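Local coordinates for protein 3-dehydroshikimate dehydratase (Bacillus anthracis, PDB 3DX5) that converts 3-dehydroshikimate into 3,4-dihydroxybenzoate and water with the help of manganese, supplying the aromatic building block of the siderophore petrobactin, at residues E142-T147 and N170-H175; S154-L159 and F187-P192; I194-F199 and F249-W254. All coordinates share one frame; numbering follows the deposited sequence. Where two conformers were deposited one is given.

Contact 1: residues E142-T147 and N170-H175; sequences ETHPNT and NLDFLH. With MN (manganese (II) ion), chain B; DHB (3,4-dihydroxybenzoic acid), chain D.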
loop_
_atom_site.group_PDB
_atom_site.type_symbol
_atom_site.label_atom_id
_atom_site.label_comp_id
_atom_site.label_asym_id
_atom_site.label_seq_id
_atom_site.Cartn_x
_atom_site.Cartn_y
_atom_site.Cartn_z
ATOM N N GLU A 142 -13.025 -6.658 -13.430
ATOM C CA GLU A 142 -13.464 -5.325 -13.021
ATOM C C GLU A 142 -13.379 -4.364 -14.236
ATOM O O GLU A 142 -12.426 -4.413 -14.986
ATOM C CB GLU A 142 -12.602 -4.845 -11.840
ATOM C CG GLU A 142 -13.051 -3.504 -11.293
ATOM C CD GLU A 142 -12.564 -3.284 -9.891
ATOM O OE1 GLU A 142 -12.497 -4.247 -9.099
ATOM O OE2 GLU A 142 -12.261 -2.130 -9.584
ATOM N N THR A 143 -14.396 -3.543 -14.458
ATOM C CA THR A 143 -14.354 -2.539 -15.515
ATOM C C THR A 143 -13.392 -1.398 -15.070
ATOM O O THR A 143 -13.628 -0.730 -14.050
ATOM C CB THR A 143 -15.756 -1.990 -15.806
ATOM O OG1 THR A 143 -16.334 -1.572 -14.579
ATOM C CG2 THR A 143 -16.706 -3.094 -16.441
ATOM N N HIS A 144 -12.316 -1.218 -15.834
ATOM C CA HIS A 144 -11.193 -0.350 -15.480
ATOM C C HIS A 144 -10.506 0.279 -16.687
ATOM O O HIS A 144 -10.317 -0.409 -17.692
ATOM C CB HIS A 144 -10.118 -1.171 -14.771
ATOM C CG HIS A 144 -9.890 -0.724 -13.381
ATOM N ND1 HIS A 144 -8.661 -0.309 -12.922
ATOM C CD2 HIS A 144 -10.768 -0.531 -12.362
ATOM C CE1 HIS A 144 -8.774 0.037 -11.651
ATOM N NE2 HIS A 144 -10.046 -0.083 -11.292
ATOM N N PRO A 145 -10.129 1.585 -16.577
ATOM C CA PRO A 145 -9.316 2.208 -17.623
ATOM C C PRO A 145 -7.949 1.484 -17.712
ATOM O O PRO A 145 -7.513 0.815 -16.751
ATOM C CB PRO A 145 -9.152 3.661 -17.147
ATOM C CG PRO A 145 -9.299 3.550 -15.619
ATOM C CD PRO A 145 -10.326 2.484 -15.415
ATOM N N ASN A 146 -7.317 1.564 -18.876
ATOM C CA ASN A 146 -5.995 0.922 -19.051
ATOM C C ASN A 146 -6.023 -0.596 -18.894
ATOM O O ASN A 146 -5.057 -1.201 -18.444
ATOM C CB ASN A 146 -4.927 1.617 -18.146
ATOM C CG ASN A 146 -4.884 3.135 -18.394
ATOM O OD1 ASN A 146 -5.122 3.952 -17.493
ATOM N ND2 ASN A 146 -4.689 3.503 -19.641
ATOM N N THR A 147 -7.165 -1.199 -19.233
ATOM C CA THR A 147 -7.314 -2.657 -19.294
ATOM C C THR A 147 -8.181 -2.988 -20.512
ATOM O O THR A 147 -8.653 -2.072 -21.199
ATOM C CB THR A 147 -7.972 -3.262 -18.031
ATOM O OG1 THR A 147 -9.374 -3.002 -18.052
ATOM C CG2 THR A 147 -7.334 -2.724 -16.715
ATOM N N ASN A 170 -17.368 -7.439 -12.330
ATOM C CA ASN A 170 -17.503 -6.507 -11.227
ATOM C C ASN A 170 -17.677 -5.118 -11.847
ATOM O O ASN A 170 -16.708 -4.551 -12.410
ATOM C CB ASN A 170 -16.253 -6.495 -10.321
ATOM C CG ASN A 170 -16.429 -5.546 -9.137
ATOM O OD1 ASN A 170 -17.548 -5.321 -8.690
ATOM N ND2 ASN A 170 -15.356 -4.937 -8.692
ATOM N N LEU A 171 -18.894 -4.564 -11.750
ATOM C CA LEU A 171 -19.214 -3.313 -12.468
ATOM C C LEU A 171 -18.822 -2.108 -11.595
ATOM O O LEU A 171 -19.438 -1.853 -10.558
ATOM C CB LEU A 171 -20.698 -3.262 -12.842
ATOM C CG LEU A 171 -21.138 -2.048 -13.671
ATOM C CD1 LEU A 171 -20.218 -1.774 -14.820
ATOM C CD2 LEU A 171 -22.529 -2.310 -14.202
ATOM N N ASP A 172 -17.792 -1.375 -12.021
ATOM C CA ASP A 172 -17.298 -0.211 -11.257
ATOM C C ASP A 172 -17.828 1.013 -12.021
ATOM O O ASP A 172 -17.298 1.397 -13.066
ATOM C CB ASP A 172 -15.766 -0.286 -11.185
ATOM C CG ASP A 172 -15.141 0.804 -10.314
ATOM O OD1 ASP A 172 -15.594 1.968 -10.333
ATOM O OD2 ASP A 172 -14.150 0.488 -9.631
ATOM N N PHE A 173 -18.928 1.581 -11.522
ATOM C CA PHE A 173 -19.649 2.636 -12.221
ATOM C C PHE A 173 -18.851 3.905 -12.505
ATOM O O PHE A 173 -19.004 4.490 -13.583
ATOM C CB PHE A 173 -20.939 2.989 -11.460
ATOM C CG PHE A 173 -22.002 1.944 -11.591
ATOM C CD1 PHE A 173 -22.733 1.822 -12.778
ATOM C CD2 PHE A 173 -22.240 1.049 -10.546
ATOM C CE1 PHE A 173 -23.733 0.848 -12.899
ATOM C CE2 PHE A 173 -23.231 0.087 -10.658
ATOM C CZ PHE A 173 -23.980 -0.021 -11.823
ATOM N N LEU A 174 -18.037 4.340 -11.561
ATOM C CA LEU A 174 -17.129 5.454 -11.811
ATOM C C LEU A 174 -16.303 5.235 -13.097
ATOM O O LEU A 174 -16.240 6.107 -13.964
ATOM C CB LEU A 174 -16.178 5.661 -10.601
ATOM C CG LEU A 174 -15.218 6.881 -10.616
ATOM C CD1 LEU A 174 -14.024 6.612 -11.576
ATOM C CD2 LEU A 174 -15.970 8.149 -10.965
ATOM N N HIS A 175 -15.653 4.078 -13.213
ATOM C CA HIS A 175 -14.823 3.827 -14.366
ATOM C C HIS A 175 -15.608 3.685 -15.641
ATOM O O HIS A 175 -15.117 4.031 -16.708
ATOM C CB HIS A 175 -13.890 2.635 -14.132
ATOM C CG HIS A 175 -12.876 2.917 -13.067
ATOM N ND1 HIS A 175 -12.072 4.041 -13.102
ATOM C CD2 HIS A 175 -12.586 2.278 -11.909
ATOM C CE1 HIS A 175 -11.298 4.056 -12.028
ATOM N NE2 HIS A 175 -11.588 2.998 -11.288
HETATM MN MN MN B . -12.904 -0.628 -8.300
HETATM C C1 DHB D . -8.108 -0.719 -7.519
HETATM C C2 DHB D . -9.458 -0.634 -7.844
HETATM C C3 DHB D . -9.974 0.528 -8.427
HETATM O O3 DHB D . -11.289 0.685 -8.779
HETATM C C4 DHB D . -9.055 1.633 -8.712
HETATM O O4 DHB D . -9.589 2.735 -9.283
HETATM C C5 DHB D . -7.701 1.525 -8.410
HETATM C C6 DHB D . -7.242 0.339 -7.807
HETATM C C DHB D . -7.587 -1.989 -6.866
HETATM O O1 DHB D . -6.398 -2.169 -6.583
HETATM O O2 DHB D . -8.442 -2.960 -6.555
#
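Glu142 and Asp172 meet at the manganese ion. Glu142 OE2 and Asp172 OD2 both bind the metal at 2.1 Å, and the cation probably offsets the repulsion between two carboxylate oxygens that lie 3.2 Å apart. O3 of 3,4-dihydroxybenzoate takes another coordination site, and His198 and Glu253 complete the set. The second oxygens are held as well: Asp172 OD1 forms a salt bridge with Lys200, and Glu142 OE1 forms one with Arg102 while also accepting a weak, bent hydrogen bond from Asn170 ND2 (3.0 Å). There the carboxylate and amide planes stand almost perpendicular, 86° apart.

Around the metal and ligand the packing is close. Thr143 N donates to Asn170 O at 3.2 Å, extending the parallel strand pairing. One step on, the threonine side chain takes over: with chi1 at 52°, OG1 lies between its own N and carbonyl carbon and accepts the nearly straight bond from Asp172 N (3.0 Å). Threonine suits this place, since its methyl CG2 can also pack against Leu171 CD1. The His144 and His175 side chains run alongside each other in the same direction, their rings inclined at 61°, and CD2 of His144 is 3.4 Å from CD2 of His175. His144, inferred to be the proton acceptor, brings NE2 to 2.9 Å from ligand O3; His175 NE2 hydrogen-bonds ligand O4 at 2.8 Å.

At the solvent edge, partly exposed Pro145 still packs CD closely over one face of the His175 ring, whose ND1 is held by Glu178. The contact ends there: Asn146 and Thr147 do not touch residues 170-175. Metal and substrate ligands gathered at the C-terminal ends of neighbouring parallel strands are the hallmark of a TIM-barrel active site, here of the xylose isomerase-like family.

Contact 2: residues S154-L159 and F187-P192; sequences STLELL and FQQLRP
Leu156 and Leu190 mark the closest approach of the two backbones, with their CA atoms 7.3 Å apart. Residues 154-159 are a regular helical run, held by bonds such as Leu158 N to Ser154 O and Leu159 N to Thr155 O. Residues 187-190 are also helical. No hydrogen bond joins the segments, and the buried surface is a modest 194 Å², so the contact is mostly side-chain packing.

Its centre is a single methyl group, CD2 of Leu190. Three side chains of 154-159 converge on it: Thr155 through CG2 at 3.7 Å, Leu156 through CD2 at 3.7 Å, and Leu159 through CD1 at 3.8 Å. Helical spacing explains the trio, because positions i, i+1 and i+4 fall on one flank of a helix. Leu190 crosses Thr155 and Leu159 at about a right angle and Leu156 more slantwise. A branched leucine suits this place, since CD2 of Leu190 serves the contact while its CD1 packs on Leu171; Leu156 spends both methyls here. Thr155 is divided too: CG2, anti to the backbone N, faces Leu190, while OG1 is satisfied by Thr151 O of its own helix and so brings no unpaired hydroxyl into the apolar patch.

Toward the outer edge the partners become mixed. Leu156 CD1 lies against Gln189 OE1 at 3.4 Å, and its CD2 is 3.8 Å from Gln189 O. Both residues are partly exposed, and glutamine tolerates solvent on one side and a methyl on the other; its NE2 makes a weak hydrogen bond to Asp185 of its own helix.

Inward, the pair rests on strand 167-172, where Thr155 and Leu159 touch Ile169. Leu158 turns instead to Val122 of helix 115-134, while Phe187 packs on Ile194 and Tyr197 of strand 194-202, placing the contact in the barrel's outer helical layer.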
loop_
_atom_site.group_PDB
_atom_site.type_symbol
_atom_site.label_atom_id
_atom_site.label_comp_id
_atom_site.label_asym_id
_atom_site.label_seq_id
_atom_site.Cartn_x
_atom_site.Cartn_y
_atom_site.Cartn_z
ATOM N N SER A 154 -15.783 -2.953 -25.656
ATOM C CA SER A 154 -14.674 -3.893 -25.531
ATOM C C SER A 154 -14.983 -4.955 -24.473
ATOM O O SER A 154 -14.662 -6.141 -24.641
ATOM C CB SER A 154 -13.362 -3.185 -25.220
ATOM O OG SER A 154 -12.328 -4.155 -25.064
ATOM N N THR A 155 -15.632 -4.538 -23.397
ATOM C CA THR A 155 -16.005 -5.482 -22.341
ATOM C C THR A 155 -16.995 -6.508 -22.875
ATOM O O THR A 155 -16.828 -7.700 -22.666
ATOM C CB THR A 155 -16.609 -4.735 -21.139
ATOM O OG1 THR A 155 -15.615 -3.835 -20.640
ATOM C CG2 THR A 155 -17.067 -5.713 -20.004
ATOM N N LEU A 156 -18.030 -6.039 -23.567
ATOM C CA LEU A 156 -19.004 -6.954 -24.147
ATOM C C LEU A 156 -18.335 -7.915 -25.134
ATOM O O LEU A 156 -18.604 -9.113 -25.131
ATOM C CB LEU A 156 -20.114 -6.181 -24.856
ATOM C CG LEU A 156 -21.051 -5.449 -23.887
ATOM C CD1 LEU A 156 -21.911 -4.435 -24.642
ATOM C CD2 LEU A 156 -21.896 -6.469 -23.132
ATOM N N GLU A 157 -17.464 -7.372 -25.976
ATOM C CA GLU A 157 -16.713 -8.174 -26.913
ATOM C C GLU A 157 -15.860 -9.260 -26.196
ATOM O O GLU A 157 -15.881 -10.417 -26.574
ATOM C CB GLU A 157 -15.829 -7.234 -27.706
ATOM C CG GLU A 157 -15.036 -7.899 -28.732
ATOM C CD GLU A 157 -15.777 -7.897 -30.041
ATOM O OE1 GLU A 157 -15.378 -7.100 -30.938
ATOM O OE2 GLU A 157 -16.777 -8.660 -30.157
ATOM N N LEU A 158 -15.111 -8.857 -25.167
ATOM C CA LEU A 158 -14.286 -9.788 -24.379
ATOM C C LEU A 158 -15.103 -10.966 -23.830
ATOM O O LEU A 158 -14.665 -12.118 -23.880
ATOM C CB LEU A 158 -13.629 -9.050 -23.211
ATOM C CG LEU A 158 -12.470 -9.817 -22.562
ATOM C CD1 LEU A 158 -11.322 -10.091 -23.565
ATOM C CD2 LEU A 158 -11.941 -8.998 -21.402
ATOM N N LEU A 159 -16.283 -10.656 -23.289
ATOM C CA LEU A 159 -17.163 -11.674 -22.698
ATOM C C LEU A 159 -17.609 -12.683 -23.760
ATOM O O LEU A 159 -17.655 -13.907 -23.513
ATOM C CB LEU A 159 -18.382 -11.018 -22.047
ATOM C CG LEU A 159 -18.079 -10.205 -20.778
ATOM C CD1 LEU A 159 -19.274 -9.295 -20.465
ATOM C CD2 LEU A 159 -17.731 -11.122 -19.549
ATOM N N PHE A 187 -25.155 -0.917 -17.070
ATOM C CA PHE A 187 -25.732 -1.925 -16.207
ATOM C C PHE A 187 -26.672 -2.825 -17.023
ATOM O O PHE A 187 -26.615 -4.062 -16.894
ATOM C CB PHE A 187 -26.482 -1.314 -15.026
ATOM C CG PHE A 187 -27.419 -2.269 -14.380
ATOM C CD1 PHE A 187 -26.931 -3.297 -13.575
ATOM C CD2 PHE A 187 -28.786 -2.199 -14.629
ATOM C CE1 PHE A 187 -27.787 -4.219 -12.999
ATOM C CE2 PHE A 187 -29.661 -3.126 -14.064
ATOM C CZ PHE A 187 -29.167 -4.129 -13.245
ATOM N N GLN A 188 -27.511 -2.219 -17.871
ATOM C CA GLN A 188 -28.541 -2.978 -18.560
ATOM C C GLN A 188 -27.888 -3.918 -19.569
ATOM O O GLN A 188 -28.327 -5.073 -19.719
ATOM C CB GLN A 188 -29.605 -2.087 -19.242
ATOM C CG GLN A 188 -30.543 -1.395 -18.225
ATOM C CD GLN A 188 -31.381 -0.276 -18.823
ATOM O OE1 GLN A 188 -31.222 0.094 -19.988
ATOM N NE2 GLN A 188 -32.280 0.275 -18.015
ATOM N N GLN A 189 -26.822 -3.447 -20.212
ATOM C CA GLN A 189 -26.144 -4.246 -21.220
ATOM C C GLN A 189 -25.300 -5.320 -20.605
ATOM O O GLN A 189 -25.192 -6.391 -21.182
ATOM C CB GLN A 189 -25.290 -3.379 -22.157
ATOM C CG GLN A 189 -26.151 -2.586 -23.146
ATOM C CD GLN A 189 -25.307 -1.805 -24.121
ATOM O OE1 GLN A 189 -24.548 -2.380 -24.891
ATOM N NE2 GLN A 189 -25.453 -0.477 -24.112
ATOM N N LEU A 190 -24.704 -5.049 -19.447
ATOM C CA LEU A 190 -23.825 -6.025 -18.784
ATOM C C LEU A 190 -24.532 -6.949 -17.785
ATOM O O LEU A 190 -23.908 -7.898 -17.285
ATOM C CB LEU A 190 -22.639 -5.338 -18.089
ATOM C CG LEU A 190 -21.573 -4.735 -19.027
ATOM C CD1 LEU A 190 -20.735 -3.732 -18.248
ATOM C CD2 LEU A 190 -20.720 -5.860 -19.637
ATOM N N ARG A 191 -25.815 -6.671 -17.517
ATOM C CA ARG A 191 -26.586 -7.433 -16.540
ATOM C C ARG A 191 -26.407 -8.975 -16.502
ATOM O O ARG A 191 -26.269 -9.532 -15.411
ATOM C CB ARG A 191 -28.088 -7.085 -16.571
ATOM C CG ARG A 191 -28.755 -7.481 -15.219
ATOM C CD ARG A 191 -30.218 -7.065 -15.128
ATOM N NE ARG A 191 -30.798 -7.509 -13.855
ATOM C CZ ARG A 191 -31.913 -7.019 -13.316
ATOM N NH1 ARG A 191 -32.599 -6.051 -13.928
ATOM N NH2 ARG A 191 -32.348 -7.513 -12.162
ATOM N N PRO A 192 -26.426 -9.659 -17.665
ATOM C CA PRO A 192 -26.289 -11.113 -17.625
ATOM C C PRO A 192 -24.988 -11.620 -16.985
ATOM O O PRO A 192 -24.963 -12.758 -16.517
ATOM C CB PRO A 192 -26.337 -11.520 -19.108
ATOM C CG PRO A 192 -27.167 -10.457 -19.760
ATOM C CD PRO A 192 -26.690 -9.182 -19.042
#

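Contact 3: residues I194-F199 and F249-W254; sequences IQHYHF and FASLEW. With MN (manganese (II) ion), chain B; DHB (3,4-dihydroxybenzoic acid), chain D.
Tyr197 and Ala250 pair where two neighbouring parallel strands of the TIM barrel, residues 194-199 and 249-252, run together at 26° and lead into the metal site. Tyr197 N donates to Phe249 O (2.9 Å) and Tyr197 O accepts from Ser251 N; Phe199 repeats the pattern, N to Ser251 O and O from Glu253 N. Tyr197 O is gripped twice, because His196 ND1, its ring also held by Thr65 OG1 at NE2, reaches it from the face of the carbonyl plane opposite Ser251 N. A water bridges Gln195 O and Phe249 N.

On the side facing the helices, Ala250 CB sits over the Phe199 ring, 3.6 Å from its centroid; small alanine lets the ring lie close to the strand. The face of His196, His198 and Ser251 is largely polar, with Phe249 CB the apolar exception, lying over the His196 ring.

His198 ND1 binds manganese at 2.3 Å. Glu253 OE1 and OE2 both bind it at 2.4 Å, a bidentate grip by an extended chain with CG anti to the backbone N (chi1 -163°). The imidazole and carboxylate planes are 59° apart. Glu142, Asp172 and ligand O3 complete the coordination. Glu33 takes both His198 NE2 and Ser251 OG, a second shell that helps the metal bond to fix the imidazole's rotation and probably makes ND1 a stronger donor; Lys200, hydrogen-bonded to Glu253 OE1, may temper that carboxylate's charge.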
loop_
_atom_site.group_PDB
_atom_site.type_symbol
_atom_site.label_atom_id
_atom_site.label_comp_id
_atom_site.label_asym_id
_atom_site.label_seq_id
_atom_site.Cartn_x
_atom_site.Cartn_y
_atom_site.Cartn_z
ATOM N N ILE A 194 -23.100 -9.637 -14.547
ATOM C CA ILE A 194 -22.705 -8.905 -13.331
ATOM C C ILE A 194 -22.877 -9.769 -12.071
ATOM O O ILE A 194 -23.921 -10.399 -11.905
ATOM C CB ILE A 194 -23.538 -7.620 -13.179
ATOM C CG1 ILE A 194 -23.124 -6.599 -14.253
ATOM C CG2 ILE A 194 -23.439 -6.997 -11.706
ATOM C CD1 ILE A 194 -24.138 -5.506 -14.335
ATOM N N GLN A 195 -21.885 -9.772 -11.177
ATOM C CA GLN A 195 -22.055 -10.455 -9.880
ATOM C C GLN A 195 -21.763 -9.551 -8.685
ATOM O O GLN A 195 -22.004 -9.940 -7.533
ATOM C CB GLN A 195 -21.179 -11.703 -9.801
ATOM C CG GLN A 195 -21.527 -12.756 -10.840
ATOM C CD GLN A 195 -22.658 -13.661 -10.413
ATOM O OE1 GLN A 195 -23.821 -13.256 -10.358
ATOM N NE2 GLN A 195 -22.322 -14.916 -10.118
ATOM N N HIS A 196 -21.240 -8.352 -8.956
ATOM C CA HIS A 196 -20.773 -7.448 -7.887
ATOM C C HIS A 196 -20.670 -6.032 -8.436
ATOM O O HIS A 196 -20.507 -5.833 -9.661
ATOM C CB HIS A 196 -19.388 -7.913 -7.351
ATOM C CG HIS A 196 -19.143 -7.645 -5.884
ATOM N ND1 HIS A 196 -18.885 -6.387 -5.377
ATOM C CD2 HIS A 196 -19.029 -8.493 -4.836
ATOM C CE1 HIS A 196 -18.654 -6.467 -4.077
ATOM N NE2 HIS A 196 -18.732 -7.739 -3.726
ATOM N N TYR A 197 -20.786 -5.041 -7.559
ATOM C CA TYR A 197 -20.527 -3.636 -7.967
ATOM C C TYR A 197 -19.456 -2.992 -7.089
ATOM O O TYR A 197 -19.253 -3.403 -5.958
ATOM C CB TYR A 197 -21.769 -2.739 -7.845
ATOM C CG TYR A 197 -23.027 -3.365 -8.376
ATOM C CD1 TYR A 197 -23.311 -3.346 -9.740
ATOM C CD2 TYR A 197 -23.950 -3.985 -7.499
ATOM C CE1 TYR A 197 -24.470 -3.932 -10.240
ATOM C CE2 TYR A 197 -25.119 -4.549 -7.983
ATOM C CZ TYR A 197 -25.358 -4.526 -9.363
ATOM O OH TYR A 197 -26.517 -5.086 -9.870
ATOM N N HIS A 198 -18.826 -1.951 -7.624
ATOM C CA HIS A 198 -18.029 -0.976 -6.869
ATOM C C HIS A 198 -18.692 0.369 -7.038
ATOM O O HIS A 198 -18.999 0.762 -8.171
ATOM C CB HIS A 198 -16.591 -0.899 -7.432
ATOM C CG HIS A 198 -15.679 -1.951 -6.884
ATOM N ND1 HIS A 198 -14.331 -2.018 -7.200
ATOM C CD2 HIS A 198 -15.921 -2.973 -6.027
ATOM C CE1 HIS A 198 -13.785 -3.031 -6.547
ATOM N NE2 HIS A 198 -14.730 -3.629 -5.831
ATOM N N PHE A 199 -18.884 1.082 -5.932
ATOM C CA PHE A 199 -19.464 2.413 -5.937
ATOM C C PHE A 199 -18.406 3.398 -5.420
ATOM O O PHE A 199 -17.998 3.317 -4.255
ATOM C CB PHE A 199 -20.642 2.494 -4.940
ATOM C CG PHE A 199 -21.959 1.869 -5.415
ATOM C CD1 PHE A 199 -22.050 1.140 -6.597
ATOM C CD2 PHE A 199 -23.090 1.961 -4.610
ATOM C CE1 PHE A 199 -23.267 0.559 -6.996
ATOM C CE2 PHE A 199 -24.313 1.395 -4.993
ATOM C CZ PHE A 199 -24.403 0.691 -6.197
ATOM N N PHE A 249 -23.831 -7.611 -4.193
ATOM C CA PHE A 249 -23.306 -6.642 -3.254
ATOM C C PHE A 249 -22.749 -5.439 -4.005
ATOM O O PHE A 249 -22.154 -5.587 -5.096
ATOM C CB PHE A 249 -22.186 -7.278 -2.421
ATOM C CG PHE A 249 -22.691 -8.055 -1.205
ATOM C CD1 PHE A 249 -22.951 -9.446 -1.288
ATOM C CD2 PHE A 249 -22.911 -7.397 0.006
ATOM C CE1 PHE A 249 -23.437 -10.152 -0.163
ATOM C CE2 PHE A 249 -23.366 -8.086 1.130
ATOM C CZ PHE A 249 -23.635 -9.474 1.054
ATOM N N ALA A 250 -22.894 -4.263 -3.403
ATOM C CA ALA A 250 -22.190 -3.085 -3.889
ATOM C C ALA A 250 -21.208 -2.691 -2.828
ATOM O O ALA A 250 -21.608 -2.382 -1.703
ATOM C CB ALA A 250 -23.197 -1.910 -4.168
ATOM N N SER A 251 -19.915 -2.678 -3.166
ATOM C CA SER A 251 -18.909 -2.209 -2.216
ATOM C C SER A 251 -18.754 -0.687 -2.268
ATOM O O SER A 251 -18.706 -0.120 -3.365
ATOM C CB SER A 251 -17.550 -2.825 -2.565
ATOM O OG SER A 251 -17.442 -4.103 -1.975
ATOM N N LEU A 252 -18.604 -0.046 -1.103
ATOM C CA LEU A 252 -18.283 1.360 -1.030
ATOM C C LEU A 252 -16.761 1.462 -1.132
ATOM O O LEU A 252 -16.055 1.376 -0.114
ATOM C CB LEU A 252 -18.812 2.008 0.286
ATOM C CG LEU A 252 -20.320 1.823 0.522
ATOM C CD1 LEU A 252 -20.772 2.582 1.770
ATOM C CD2 LEU A 252 -21.153 2.251 -0.739
ATOM N N GLU A 253 -16.263 1.597 -2.359
ATOM C CA GLU A 253 -14.834 1.526 -2.609
ATOM C C GLU A 253 -14.172 2.859 -2.325
ATOM O O GLU A 253 -13.841 3.614 -3.265
ATOM C CB GLU A 253 -14.581 1.147 -4.067
ATOM C CG GLU A 253 -13.151 0.650 -4.322
ATOM C CD GLU A 253 -12.924 0.283 -5.786
ATOM O OE1 GLU A 253 -13.569 0.913 -6.653
ATOM O OE2 GLU A 253 -12.111 -0.641 -6.060
ATOM N N TRP A 254 -13.928 3.139 -1.052
ATOM C CA TRP A 254 -13.315 4.405 -0.662
ATOM C C TRP A 254 -11.801 4.305 -0.598
ATOM O O TRP A 254 -11.253 3.458 0.123
ATOM C CB TRP A 254 -13.861 4.841 0.716
ATOM C CG TRP A 254 -13.334 6.167 1.194
ATOM C CD1 TRP A 254 -12.544 6.386 2.279
ATOM C CD2 TRP A 254 -13.601 7.454 0.617
ATOM N NE1 TRP A 254 -12.293 7.726 2.420
ATOM C CE2 TRP A 254 -12.939 8.413 1.421
ATOM C CE3 TRP A 254 -14.345 7.886 -0.493
ATOM C CZ2 TRP A 254 -12.965 9.792 1.139
ATOM C CZ3 TRP A 254 -14.394 9.276 -0.777
ATOM C CH2 TRP A 254 -13.709 10.213 0.055
HETATM MN MN MN B . -12.904 -0.628 -8.300
HETATM C C1 DHB D . -8.108 -0.719 -7.519
HETATM C C2 DHB D . -9.458 -0.634 -7.844
HETATM C C3 DHB D . -9.974 0.528 -8.427
HETATM O O3 DHB D . -11.289 0.685 -8.779
HETATM C C4 DHB D . -9.055 1.633 -8.712
HETATM O O4 DHB D . -9.589 2.735 -9.283
HETATM C C5 DHB D . -7.701 1.525 -8.410
HETATM C C6 DHB D . -7.242 0.339 -7.807
HETATM C C DHB D . -7.587 -1.989 -6.866
HETATM O O1 DHB D . -6.398 -2.169 -6.583
HETATM O O2 DHB D . -8.442 -2.960 -6.555
HETATM O O HOH W 1 -22.295 -10.053 -4.925
#

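How the contacts relate
From the N terminus, contact 1 opens first, at the end of strand 138-142, and closes where strand 167-172 passes into helix 173-178. Contact 2 starts inside that loop, on helix 152-162, and closes beyond it on helix 183-190, so the two cross. Contact 3 follows in series, spanning 194-199 to 249-254. Contacts 1 and 3 share the manganese ion and the bound product, and the backbone of Leu171 pairs with His196 and His198, making one continuous sheet. Contact 2 stays outside, yet Phe187 and Leu190 pack on Leu171, and Phe187 reaches Tyr197, tying the helical layer to strands 167-172 and 194-202.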